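Local coordinates for periplasmic binding protein/LacI transcriptional regulator (Clostridium phytofermentans, PDB 3BRS) that probably binds a sugar in the cleft between its two alpha/beta lobes for delivery to a transport system, as periplasmic binding proteins of this family do, at residues T124-V128 / S192-G196; V136-V140 / N198-A202; N113-I118 / D148-L153; A73-E77 / N142-M147; P12-D16 / F42-E48. All coordinates share one frame. Residues are numbered along the deposited sequence.

Interaction 1: T124-V128 / S192-G196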
# COMPACT_ATOMS: atom_id res chain seq x y z
N THR A 124 4.59 -12.98 -13.65
CA THR A 124 3.32 -13.32 -14.26
C THR A 124 3.51 -13.58 -15.75
O THR A 124 2.92 -14.53 -16.28
CB THR A 124 2.21 -12.26 -14.03
OG1 THR A 124 2.07 -11.95 -12.62
CG2 THR A 124 0.88 -12.83 -14.47
N LYS A 125 4.33 -12.77 -16.42
CA LYS A 125 4.68 -13.02 -17.84
C LYS A 125 5.26 -14.40 -18.00
O LYS A 125 4.89 -15.10 -18.91
CB LYS A 125 5.71 -11.99 -18.30
CG LYS A 125 5.99 -11.91 -19.80
CD LYS A 125 6.87 -10.72 -20.00
CE LYS A 125 7.10 -10.37 -21.47
NZ LYS A 125 8.30 -9.44 -21.57
N ASN A 126 6.15 -14.82 -17.11
CA ASN A 126 6.66 -16.17 -17.28
C ASN A 126 5.57 -17.25 -17.05
O ASN A 126 5.55 -18.27 -17.73
CB ASN A 126 7.82 -16.36 -16.36
CG ASN A 126 8.52 -17.69 -16.56
OD1 ASN A 126 8.91 -18.07 -17.67
ND2 ASN A 126 8.73 -18.39 -15.47
N LEU A 127 4.64 -17.03 -16.11
CA LEU A 127 3.57 -18.04 -15.90
C LEU A 127 2.61 -18.26 -17.08
O LEU A 127 2.19 -19.38 -17.36
CB LEU A 127 2.77 -17.74 -14.63
CG LEU A 127 3.57 -17.77 -13.34
CD1 LEU A 127 2.70 -17.22 -12.24
CD2 LEU A 127 4.05 -19.18 -13.02
N VAL A 128 2.28 -17.19 -17.79
CA VAL A 128 1.40 -17.29 -18.97
C VAL A 128 2.20 -17.36 -20.33
O VAL A 128 1.65 -17.05 -21.41
CB VAL A 128 0.32 -16.17 -18.97
CG1 VAL A 128 -0.34 -16.08 -17.63
CG2 VAL A 128 0.95 -14.91 -19.24
N SER A 192 -5.59 -18.29 -15.53
CA SER A 192 -4.77 -19.30 -14.93
C SER A 192 -3.85 -18.64 -13.88
O SER A 192 -3.06 -19.34 -13.23
CB SER A 192 -3.86 -19.86 -16.02
OG SER A 192 -3.05 -18.79 -16.52
N VAL A 193 -3.90 -17.30 -13.78
CA VAL A 193 -3.10 -16.53 -12.81
C VAL A 193 -3.98 -15.40 -12.31
O VAL A 193 -4.47 -14.59 -13.11
CB VAL A 193 -1.79 -15.87 -13.40
CG1 VAL A 193 -0.94 -15.35 -12.26
CG2 VAL A 193 -0.88 -16.84 -14.16
N MET A 194 -4.19 -15.38 -11.01
CA MET A 194 -4.71 -14.22 -10.32
C MET A 194 -3.64 -13.32 -9.66
O MET A 194 -2.63 -13.78 -9.04
CB MET A 194 -5.78 -14.67 -9.29
CG MET A 194 -7.02 -15.22 -9.99
SD MET A 194 -8.23 -13.92 -10.63
CE MET A 194 -8.23 -12.65 -9.43
N VAL A 195 -3.82 -12.00 -9.81
CA VAL A 195 -2.88 -11.05 -9.12
C VAL A 195 -3.59 -10.26 -8.04
O VAL A 195 -4.60 -9.60 -8.31
CB VAL A 195 -2.25 -10.10 -10.15
CG1 VAL A 195 -1.17 -9.26 -9.52
CG2 VAL A 195 -1.68 -10.90 -11.30
N GLY A 196 -3.11 -10.30 -6.81
CA GLY A 196 -3.67 -9.41 -5.74
C GLY A 196 -2.63 -8.34 -5.45
O GLY A 196 -1.47 -8.65 -5.14
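Helix-on-sheet packing of the Rossmann-like C-terminal lobe of a type I periplasmic binding protein brings the end of helix 113-127 onto strand 191-196. Along the strand the side chains alternate: Val193 and Val195 face the helix, while Met194 turns to the other side of the sheet, where it meets Leu184 and Leu185 of helix 174-187. Val193, in its t rotamer, is the centre of the contact and spreads its two methyls over Thr124 and Leu127 of the helix and Val128 just past its end. Val193 CG1 lies 3.8 Å from Thr124 CG2; Val193 CG2 lies 3.8 Å from Leu127 CB and 3.6 Å from Val128 CG1. Leu127 is in the mt rotamer, which also brings its CD1 to 4.1 Å from Val193 CG1. Thr124 takes the m rotamer, so OG1 turns back to bond with Ile120 O in the preceding helical turn and CG2 is left for the apolar interface; Val195 CG2 touches the same hydroxyl at 4.1 Å from Thr124 OG1. Val128 has left helical phi/psi, yet its N still bonds to Thr124 O at 3.1 Å. Val221 of the neighbouring strand 219-224 touches Thr124 and Leu127 as well, continuing the apolar surface. At the edge, Ser192 in its p rotamer has a weak bond to Lys133 O, and Val128 CG1 rests 4.0 Å from Ser192 OG.

Interaction 2: V136-V140 / N198-A202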
# COMPACT_ATOMS: atom_id res chain seq x y z
N VAL A 136 -6.91 -9.56 -12.25
CA VAL A 136 -6.36 -8.73 -11.17
C VAL A 136 -7.37 -8.24 -10.13
O VAL A 136 -8.44 -7.68 -10.45
CB VAL A 136 -5.70 -7.47 -11.73
CG1 VAL A 136 -4.90 -6.67 -10.69
CG2 VAL A 136 -4.81 -7.82 -12.91
N ILE A 137 -7.00 -8.43 -8.88
CA ILE A 137 -7.73 -7.80 -7.77
C ILE A 137 -6.83 -6.69 -7.21
O ILE A 137 -5.70 -6.93 -6.56
CB ILE A 137 -8.11 -8.76 -6.63
CG1 ILE A 137 -8.89 -9.98 -7.10
CG2 ILE A 137 -9.00 -7.95 -5.56
CD1 ILE A 137 -10.14 -9.61 -8.05
N SER A 138 -7.33 -5.47 -7.45
CA SER A 138 -6.78 -4.26 -6.87
C SER A 138 -7.59 -3.85 -5.64
O SER A 138 -8.57 -4.51 -5.24
CB SER A 138 -6.68 -3.14 -7.87
OG SER A 138 -5.77 -2.18 -7.35
N PHE A 139 -7.12 -2.78 -5.02
CA PHE A 139 -7.67 -2.27 -3.82
C PHE A 139 -8.35 -0.89 -4.08
O PHE A 139 -9.48 -0.83 -4.64
CB PHE A 139 -6.65 -2.28 -2.67
CG PHE A 139 -5.28 -1.65 -2.95
CD1 PHE A 139 -4.35 -2.30 -3.79
CD2 PHE A 139 -4.84 -0.56 -2.21
CE1 PHE A 139 -3.01 -1.78 -4.03
CE2 PHE A 139 -3.52 -0.02 -2.38
CZ PHE A 139 -2.56 -0.66 -3.29
N VAL A 140 -7.66 0.23 -3.79
CA VAL A 140 -8.40 1.55 -3.82
C VAL A 140 -7.87 2.24 -4.99
O VAL A 140 -6.75 2.67 -4.96
CB VAL A 140 -8.23 2.47 -2.55
CG1 VAL A 140 -9.02 3.88 -2.76
CG2 VAL A 140 -8.83 1.79 -1.39
N ASN A 198 -2.51 -5.94 -3.02
CA ASN A 198 -2.20 -5.70 -1.61
C ASN A 198 -2.65 -6.86 -0.74
O ASN A 198 -3.22 -7.79 -1.25
CB ASN A 198 -2.73 -4.34 -1.15
CG ASN A 198 -4.19 -4.37 -0.77
OD1 ASN A 198 -5.01 -5.13 -1.33
ND2 ASN A 198 -4.54 -3.52 0.18
N GLN A 199 -2.49 -6.82 0.57
CA GLN A 199 -2.86 -8.02 1.34
C GLN A 199 -4.35 -8.39 1.32
O GLN A 199 -4.69 -9.55 1.09
CB GLN A 199 -2.35 -7.87 2.75
CG GLN A 199 -2.55 -9.02 3.68
CD GLN A 199 -2.41 -8.55 5.12
OE1 GLN A 199 -1.78 -7.51 5.41
NE2 GLN A 199 -3.01 -9.29 6.04
N TYR A 200 -5.25 -7.40 1.54
CA TYR A 200 -6.70 -7.59 1.40
C TYR A 200 -7.10 -8.30 0.17
O TYR A 200 -7.97 -9.18 0.21
CB TYR A 200 -7.45 -6.22 1.45
CG TYR A 200 -7.24 -5.48 2.76
CD1 TYR A 200 -6.23 -4.53 2.89
CD2 TYR A 200 -8.04 -5.74 3.85
CE1 TYR A 200 -6.03 -3.77 4.09
CE2 TYR A 200 -7.87 -5.03 5.06
CZ TYR A 200 -6.89 -4.01 5.18
OH TYR A 200 -6.73 -3.32 6.38
N SER A 201 -6.56 -7.85 -0.95
CA SER A 201 -6.85 -8.33 -2.29
C SER A 201 -6.38 -9.72 -2.39
O SER A 201 -7.10 -10.56 -2.87
CB SER A 201 -6.01 -7.54 -3.33
OG SER A 201 -6.53 -6.27 -3.71
N ALA A 202 -5.11 -9.97 -2.03
CA ALA A 202 -4.55 -11.34 -2.13
C ALA A 202 -5.21 -12.31 -1.27
O ALA A 202 -5.52 -13.36 -1.73
CB ALA A 202 -3.05 -11.37 -1.84
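This is a buried contact between the end of a strand and the start of a helix, at the C-terminal ends of neighbouring parallel strands in the mixed sheet of the C-terminal lobe of a type I periplasmic binding protein fold. Helix 199-211 follows strand 191-196, and its first turn leans on the end of the neighbouring strand 133-138. Asn198 is the N-cap: its OD1 accepts from Ser201 N at 3.2 Å, and Ala202 N bonds to Asn198 O at 3.0 Å as the helix begins. Ser201 is wedged against the strand end, its OG 3.0 Å from Ile137 O and 3.1 Å from Ser138 O, so a small polar side chain meets two successive carbonyls. Ile137 starts out toward the helix, with CG2 3.5 Å from Ser201 OG, while the rest of its side chain packs on Thr181 and Leu184 of helix 174-187. On the same helix turn Tyr200 bonds through OH to Asp16 of the N-terminal lobe, which places the contact beside the cleft between the lobes. Phe139, just past the strand, packs on Asn198: its CB lies 3.6 Å from Asn198 OD1, and Asn198 CB stands over the ring face in a CH-pi contact, 3.9 Å from the Phe139 centroid.

Interaction 3: N113-I118 / D148-L153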
# COMPACT_ATOMS: atom_id res chain seq x y z
N ASN A 113 6.66 1.49 -5.78
CA ASN A 113 5.44 0.65 -6.10
C ASN A 113 5.41 0.24 -7.55
O ASN A 113 4.98 -0.90 -7.94
CB ASN A 113 4.14 1.25 -5.54
CG ASN A 113 4.12 1.19 -3.99
OD1 ASN A 113 3.95 0.11 -3.44
ND2 ASN A 113 4.45 2.27 -3.32
N ILE A 114 6.02 1.10 -8.35
CA ILE A 114 6.13 0.82 -9.77
C ILE A 114 7.04 -0.37 -9.90
O ILE A 114 6.68 -1.37 -10.51
CB ILE A 114 6.55 2.02 -10.62
CG1 ILE A 114 5.46 3.09 -10.58
CG2 ILE A 114 6.57 1.59 -12.13
CD1 ILE A 114 5.89 4.51 -11.02
N GLN A 115 8.21 -0.31 -9.33
CA GLN A 115 9.08 -1.50 -9.44
C GLN A 115 8.52 -2.73 -8.79
O GLN A 115 8.70 -3.81 -9.31
CB GLN A 115 10.49 -1.22 -8.94
CG GLN A 115 11.37 -0.42 -9.94
CD GLN A 115 11.81 -1.18 -11.18
OE1 GLN A 115 11.98 -2.41 -11.19
NE2 GLN A 115 12.01 -0.42 -12.28
N ALA A 116 7.85 -2.60 -7.63
CA ALA A 116 7.07 -3.77 -7.14
C ALA A 116 6.09 -4.42 -8.18
O ALA A 116 6.17 -5.64 -8.35
CB ALA A 116 6.39 -3.46 -5.84
N GLY A 117 5.19 -3.65 -8.84
CA GLY A 117 4.31 -4.27 -9.77
C GLY A 117 5.08 -4.78 -10.98
O GLY A 117 4.70 -5.76 -11.57
N ILE A 118 6.09 -4.03 -11.45
CA ILE A 118 6.99 -4.55 -12.48
C ILE A 118 7.59 -5.91 -12.11
O ILE A 118 7.71 -6.79 -13.02
CB ILE A 118 8.20 -3.54 -12.79
CG1 ILE A 118 7.67 -2.21 -13.36
CG2 ILE A 118 9.20 -4.16 -13.77
CD1 ILE A 118 8.75 -1.25 -13.81
N ASP A 148 0.34 2.90 -8.84
CA ASP A 148 1.75 2.62 -9.19
C ASP A 148 1.95 1.10 -9.41
O ASP A 148 2.60 0.67 -10.31
CB ASP A 148 2.77 3.13 -8.12
CG ASP A 148 2.96 4.67 -8.13
OD1 ASP A 148 2.37 5.37 -8.97
OD2 ASP A 148 3.69 5.20 -7.26
N ARG A 149 1.32 0.30 -8.57
CA ARG A 149 1.30 -1.17 -8.66
C ARG A 149 0.71 -1.75 -9.94
O ARG A 149 1.32 -2.68 -10.54
CB ARG A 149 0.61 -1.74 -7.43
CG ARG A 149 1.58 -1.62 -6.20
CD ARG A 149 1.00 -2.16 -4.94
NE ARG A 149 1.68 -1.54 -3.81
CZ ARG A 149 1.23 -1.65 -2.56
NH1 ARG A 149 0.12 -2.41 -2.25
NH2 ARG A 149 1.87 -0.99 -1.61
N GLU A 150 -0.42 -1.17 -10.38
CA GLU A 150 -1.10 -1.64 -11.57
C GLU A 150 -0.30 -1.20 -12.84
O GLU A 150 -0.20 -1.94 -13.78
CB GLU A 150 -2.54 -1.08 -11.60
CG GLU A 150 -3.27 -1.35 -12.92
CD GLU A 150 -4.63 -0.73 -12.85
OE1 GLU A 150 -5.17 -0.71 -11.72
OE2 GLU A 150 -5.14 -0.23 -13.86
N GLU A 151 0.23 0.01 -12.81
CA GLU A 151 1.16 0.52 -13.86
C GLU A 151 2.40 -0.27 -13.99
O GLU A 151 2.76 -0.77 -15.11
CB GLU A 151 1.54 1.97 -13.52
CG GLU A 151 2.47 2.67 -14.54
CD GLU A 151 3.06 4.00 -13.98
OE1 GLU A 151 2.37 4.67 -13.12
OE2 GLU A 151 4.20 4.39 -14.41
N GLY A 152 3.06 -0.49 -12.84
CA GLY A 152 4.16 -1.48 -12.75
C GLY A 152 3.83 -2.79 -13.33
O GLY A 152 4.54 -3.28 -14.18
N LEU A 153 2.75 -3.42 -12.83
CA LEU A 153 2.29 -4.68 -13.35
C LEU A 153 2.28 -4.83 -14.89
O LEU A 153 2.77 -5.80 -15.40
CB LEU A 153 0.89 -4.98 -12.81
CG LEU A 153 0.23 -6.36 -13.17
CD1 LEU A 153 1.01 -7.55 -12.60
CD2 LEU A 153 -1.21 -6.39 -12.65
O HOH W 1 5.84 3.88 -6.59
O HOH W 2 3.43 4.87 -4.65
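The axes of segments 113-118 and 148-153 come within 6.3 Å and cross at -44°, a close glycine-mediated crossing of helices 113-127 and 144-157, which precede and follow strand 133-138 in the type I periplasmic binding protein fold. Gly117 and Gly152 meet at the crossing point, their CA atoms 4.1 Å apart. A CB on Gly117 would clash with Arg149 O, and one on Gly152 with Ile114 O. The bare backbones instead exchange CA-H...O contacts, among them Gly117 CA to Arg149 O at 3.5 Å and Leu153 CA to Gly117 O at 3.2 Å. Beside this core, Ile114 CG1 packs on Asp148 CB at 3.6 Å, and Asn113 CB on the same Asp148 CB at 3.5 Å. Two waters extend the pairing, each accepting from Asn113 (N or ND2) and donating to Asp148 OD2, which also forms a salt bridge with Lys144. Arg149 reaches back over the start of helix 113-127, its NH1 bound to Leu197 O. Asn113 OD1 accepts at the guanidinium edge from both Arg149 NE at 2.8 Å and Arg149 NH2 at 3.0 Å.

Interaction 4: A73-E77 / N142-M147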
# COMPACT_ATOMS: atom_id res chain seq x y z
N ALA A 73 -1.66 9.12 2.32
CA ALA A 73 -2.76 9.89 1.71
C ALA A 73 -3.77 8.90 1.17
O ALA A 73 -3.49 8.09 0.25
CB ALA A 73 -2.21 10.74 0.60
N ALA A 74 -5.00 9.02 1.61
CA ALA A 74 -6.03 8.09 1.07
C ALA A 74 -6.26 8.24 -0.45
O ALA A 74 -6.59 7.30 -1.13
CB ALA A 74 -7.35 8.20 1.85
N ASP A 75 -6.17 9.46 -0.94
CA ASP A 75 -6.53 9.74 -2.31
C ASP A 75 -5.44 10.59 -2.96
O ASP A 75 -5.04 11.66 -2.44
CB ASP A 75 -7.88 10.54 -2.33
CG ASP A 75 -8.48 10.52 -3.70
OD1 ASP A 75 -8.05 11.34 -4.48
OD2 ASP A 75 -9.22 9.59 -4.05
N TYR A 76 -4.99 10.15 -4.12
CA TYR A 76 -3.93 10.78 -4.83
C TYR A 76 -4.24 12.24 -5.16
O TYR A 76 -3.33 13.09 -5.12
CB TYR A 76 -3.82 9.97 -6.14
CG TYR A 76 -2.74 10.48 -7.09
CD1 TYR A 76 -1.40 10.47 -6.70
CD2 TYR A 76 -3.04 10.85 -8.41
CE1 TYR A 76 -0.39 10.91 -7.56
CE2 TYR A 76 -2.04 11.27 -9.26
CZ TYR A 76 -0.72 11.31 -8.80
OH TYR A 76 0.31 11.73 -9.63
N GLU A 77 -5.48 12.56 -5.50
CA GLU A 77 -5.88 13.99 -5.77
C GLU A 77 -6.63 14.78 -4.66
O GLU A 77 -6.52 16.00 -4.58
CB GLU A 77 -6.69 13.96 -7.04
CG GLU A 77 -5.82 13.53 -8.25
CD GLU A 77 -6.61 13.14 -9.47
OE1 GLU A 77 -6.03 13.16 -10.57
OE2 GLU A 77 -7.81 12.80 -9.32
N ASN A 142 -7.97 4.93 -6.52
CA ASN A 142 -7.41 6.26 -6.55
C ASN A 142 -6.30 6.51 -5.62
O ASN A 142 -5.89 7.63 -5.58
CB ASN A 142 -8.43 7.25 -6.13
CG ASN A 142 -8.92 7.98 -7.22
OD1 ASN A 142 -8.47 9.12 -7.46
ND2 ASN A 142 -9.82 7.35 -7.97
N SER A 143 -5.79 5.50 -4.89
CA SER A 143 -4.66 5.76 -4.04
C SER A 143 -3.51 5.63 -4.90
O SER A 143 -3.55 4.83 -5.73
CB SER A 143 -4.49 4.69 -2.97
OG SER A 143 -4.30 3.52 -3.63
N LYS A 144 -2.42 6.34 -4.62
CA LYS A 144 -1.26 6.32 -5.44
C LYS A 144 -0.52 4.96 -5.41
O LYS A 144 -0.00 4.52 -6.50
CB LYS A 144 -0.35 7.45 -5.00
CG LYS A 144 0.82 7.59 -5.90
CD LYS A 144 1.43 8.88 -5.65
CE LYS A 144 2.40 9.15 -6.76
NZ LYS A 144 3.58 8.34 -6.46
N THR A 145 -0.55 4.26 -4.27
CA THR A 145 0.10 2.89 -4.22
C THR A 145 -0.67 1.88 -5.16
O THR A 145 -0.05 1.10 -5.88
CB THR A 145 0.15 2.31 -2.83
OG1 THR A 145 -1.19 2.33 -2.25
CG2 THR A 145 1.06 3.09 -2.02
N ALA A 146 -2.01 1.97 -5.25
CA ALA A 146 -2.74 1.08 -6.23
C ALA A 146 -2.36 1.38 -7.66
O ALA A 146 -2.17 0.47 -8.46
CB ALA A 146 -4.29 1.22 -6.14
N MET A 147 -2.37 2.69 -8.00
CA MET A 147 -2.00 3.16 -9.33
C MET A 147 -0.65 2.74 -9.72
O MET A 147 -0.46 2.39 -10.85
CB MET A 147 -2.10 4.71 -9.44
CG MET A 147 -3.39 5.38 -8.78
SD MET A 147 -3.63 7.23 -8.74
CE MET A 147 -2.75 7.63 -10.22
O HOH W 3 -2.57 8.17 -2.36
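Residues 142-147 lead from a loop into helix 144-157 of the C-terminal lobe and meet a loop of the N-terminal lobe, so the contact bridges the two lobes of the type I periplasmic binding protein fold. Asn142 comes first: its O accepts from Tyr76 N at 3.0 Å, the one direct hydrogen bond between the segments, and its CB lies 3.2 Å from Asp75 OD2. Ser143 is the N-cap; its OG accepts from Ala146 N at 3.2 Å and also bonds to Val140 O, while its CA rests 3.8 Å from Ala74 O. Lys144 uses both ends. Its N donates at 2.9 Å to a water that in turn donates to Ala73 O at 2.8 Å; its CD lies 3.3 Å from Tyr76 CE1, and its NZ forms a salt bridge with Asp148. One turn on, Met147 CE stands over one face of the Tyr76 ring in a CH-pi contact, 4.1 Å from the centroid, and Met147 SD, oblique at 4.2 Å from that centroid, makes a Met-aromatic contact. The helix start thus meets the 73-77 loop between strand 68-71 and helix 80-83, a loop backed by Tyr51 of helix 51-63 and tied by backbone bonds to Ser98 and Lys101 beyond strand 92-96.

Interaction 5: P12-D16 / F42-E48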
# COMPACT_ATOMS: atom_id res chain seq x y z
N PRO A 12 -2.38 7.09 9.44
CA PRO A 12 -2.37 6.02 8.41
C PRO A 12 -3.67 6.02 7.58
O PRO A 12 -4.54 6.86 7.79
CB PRO A 12 -2.22 4.75 9.20
CG PRO A 12 -1.96 5.16 10.68
CD PRO A 12 -2.49 6.57 10.80
N LYS A 13 -3.78 5.17 6.56
CA LYS A 13 -5.02 5.11 5.78
C LYS A 13 -6.08 4.41 6.61
O LYS A 13 -7.26 4.77 6.47
CB LYS A 13 -4.82 4.28 4.53
CG LYS A 13 -3.88 4.96 3.50
CD LYS A 13 -3.92 4.07 2.27
CE LYS A 13 -3.15 4.66 1.10
NZ LYS A 13 -2.73 3.52 0.20
N VAL A 14 -5.64 3.40 7.40
CA VAL A 14 -6.43 2.74 8.46
C VAL A 14 -5.53 2.26 9.61
O VAL A 14 -4.35 1.99 9.41
CB VAL A 14 -7.13 1.35 8.05
CG1 VAL A 14 -8.30 1.51 7.09
CG2 VAL A 14 -6.10 0.40 7.52
N LEU A 15 -6.14 2.04 10.77
CA LEU A 15 -5.52 1.28 11.86
C LEU A 15 -6.27 -0.04 12.00
O LEU A 15 -7.08 -0.16 12.87
CB LEU A 15 -5.61 2.08 13.18
CG LEU A 15 -4.64 3.27 13.35
CD1 LEU A 15 -5.37 4.40 13.99
CD2 LEU A 15 -3.42 2.84 14.17
N ASP A 16 -6.01 -1.00 11.13
CA ASP A 16 -6.83 -2.19 11.04
C ASP A 16 -6.23 -3.20 11.99
O ASP A 16 -6.88 -3.56 12.97
CB ASP A 16 -6.88 -2.74 9.59
CG ASP A 16 -7.72 -4.04 9.46
OD1 ASP A 16 -8.18 -4.39 8.34
OD2 ASP A 16 -7.92 -4.72 10.47
N PHE A 42 -1.77 8.44 16.97
CA PHE A 42 -2.38 7.93 15.70
C PHE A 42 -3.86 8.28 15.54
O PHE A 42 -4.60 8.33 16.52
CB PHE A 42 -2.22 6.44 15.65
CG PHE A 42 -0.79 6.01 15.68
CD1 PHE A 42 -0.07 5.84 14.48
CD2 PHE A 42 -0.13 5.81 16.88
CE1 PHE A 42 1.31 5.41 14.47
CE2 PHE A 42 1.26 5.41 16.88
CZ PHE A 42 1.97 5.23 15.64
N MET A 43 -4.27 8.62 14.34
CA MET A 43 -5.65 8.98 14.04
C MET A 43 -5.83 8.31 12.67
O MET A 43 -4.92 8.39 11.89
CB MET A 43 -5.83 10.52 13.88
CG MET A 43 -5.34 11.42 15.08
SD MET A 43 -5.71 13.19 14.84
CE MET A 43 -7.46 13.48 14.66
N ALA A 44 -6.97 7.66 12.37
CA ALA A 44 -7.13 6.98 11.09
C ALA A 44 -8.61 6.75 10.97
O ALA A 44 -9.31 6.64 12.01
CB ALA A 44 -6.33 5.62 11.04
N PRO A 45 -9.13 6.74 9.72
CA PRO A 45 -10.55 6.34 9.55
C PRO A 45 -10.66 4.85 9.78
O PRO A 45 -9.62 4.13 10.09
CB PRO A 45 -10.82 6.63 8.10
CG PRO A 45 -9.63 7.54 7.66
CD PRO A 45 -8.51 7.09 8.43
N GLU A 46 -11.87 4.37 9.61
CA GLU A 46 -12.11 2.96 9.79
C GLU A 46 -11.92 2.18 8.56
O GLU A 46 -11.70 1.00 8.63
CB GLU A 46 -13.45 2.66 10.50
CG GLU A 46 -13.47 3.20 11.93
CD GLU A 46 -14.80 2.97 12.59
OE1 GLU A 46 -15.84 3.27 11.94
OE2 GLU A 46 -14.81 2.49 13.74
N LYS A 47 -11.90 2.85 7.42
CA LYS A 47 -11.71 2.20 6.12
C LYS A 47 -10.69 2.94 5.33
O LYS A 47 -10.81 4.16 5.22
CB LYS A 47 -13.02 2.34 5.35
CG LYS A 47 -14.15 1.64 6.07
CD LYS A 47 -14.90 0.84 5.15
CE LYS A 47 -16.16 1.50 4.85
NZ LYS A 47 -17.14 0.91 5.83
N GLU A 48 -9.84 2.22 4.59
CA GLU A 48 -8.81 2.80 3.67
C GLU A 48 -9.25 3.84 2.68
O GLU A 48 -8.46 4.78 2.27
CB GLU A 48 -8.06 1.71 2.94
CG GLU A 48 -6.81 1.30 3.68
CD GLU A 48 -5.92 0.31 2.91
OE1 GLU A 48 -5.89 0.36 1.66
OE2 GLU A 48 -5.17 -0.49 3.55
O HOH W 4 -5.37 2.59 -0.16
O HOH W 5 -8.14 6.45 4.82
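Val14 is the main bump. Its CG1 presses into the bend of the 46-48 backbone, 3.8 Å from Glu46 O, 3.3 Å from Lys47 C and a tight 3.0 Å from Glu48 N. The second knob comes from the other side: Ala44 CB enters a notch walled by Pro12 CD at 4.0 Å, Val14 C at 3.7 Å and Leu15 CD1 at 3.3 Å. The Pro45 ring lies against the backbone of the first loop, with Pro45 CD 3.3 Å from Lys13 O. These loops follow strands 7-11 and 39-42, which are adjacent and parallel in the sheet of the N-terminal lobe and are joined through helix 20-36 in a beta-alpha-beta crossover, as in the Rossmann-like lobes of this family; Trp22 of that helix covers Pro12, Lys13 and Val14. Toward the strand ends, Pro12 CG meets the edge of the Phe42 ring, 4.3 Å from Phe42 CD1, while Leu15 CD2 reaches Phe42 CB at 4.1 Å. At the other end, Lys13 CB lies 3.7 Å from Glu48 CG and water fills the gaps that remain. One water accepts from Lys13 NZ at 2.8 Å and donates to Glu48 OE1 at 2.9 Å; another donates to Lys13 O at 2.5 Å and weakly to Glu48 O at 3.1 Å. Glu48 OE1 also bonds to Ser172 OG and its OE2 to Trp22 NE1, so the carboxylate reaches a residue of the C-terminal lobe.

In the fold
From the N terminus, interaction 5 closes first, joining two loops of the N-terminal lobe before any other contact opens. Interaction 4 opens next, at 73-77, and closes at 142-147 after the chain has passed into the C-terminal lobe, tying the lobes together. Interactions 3, 1 and 2 open in that order, at 113, 124 and 136, and close in the same order, at 148, 192 and 198; these three and interaction 4 all cross one another, and none nests. Interactions 1 and 3 share helix 113-127, interactions 3 and 4 share helix 144-157, and interactions 1 and 2 meet on neighbouring strands. Tyr200 OH to Asp16 OD1, at 2.7 Å, joins interactions 2 and 5 across the cleft.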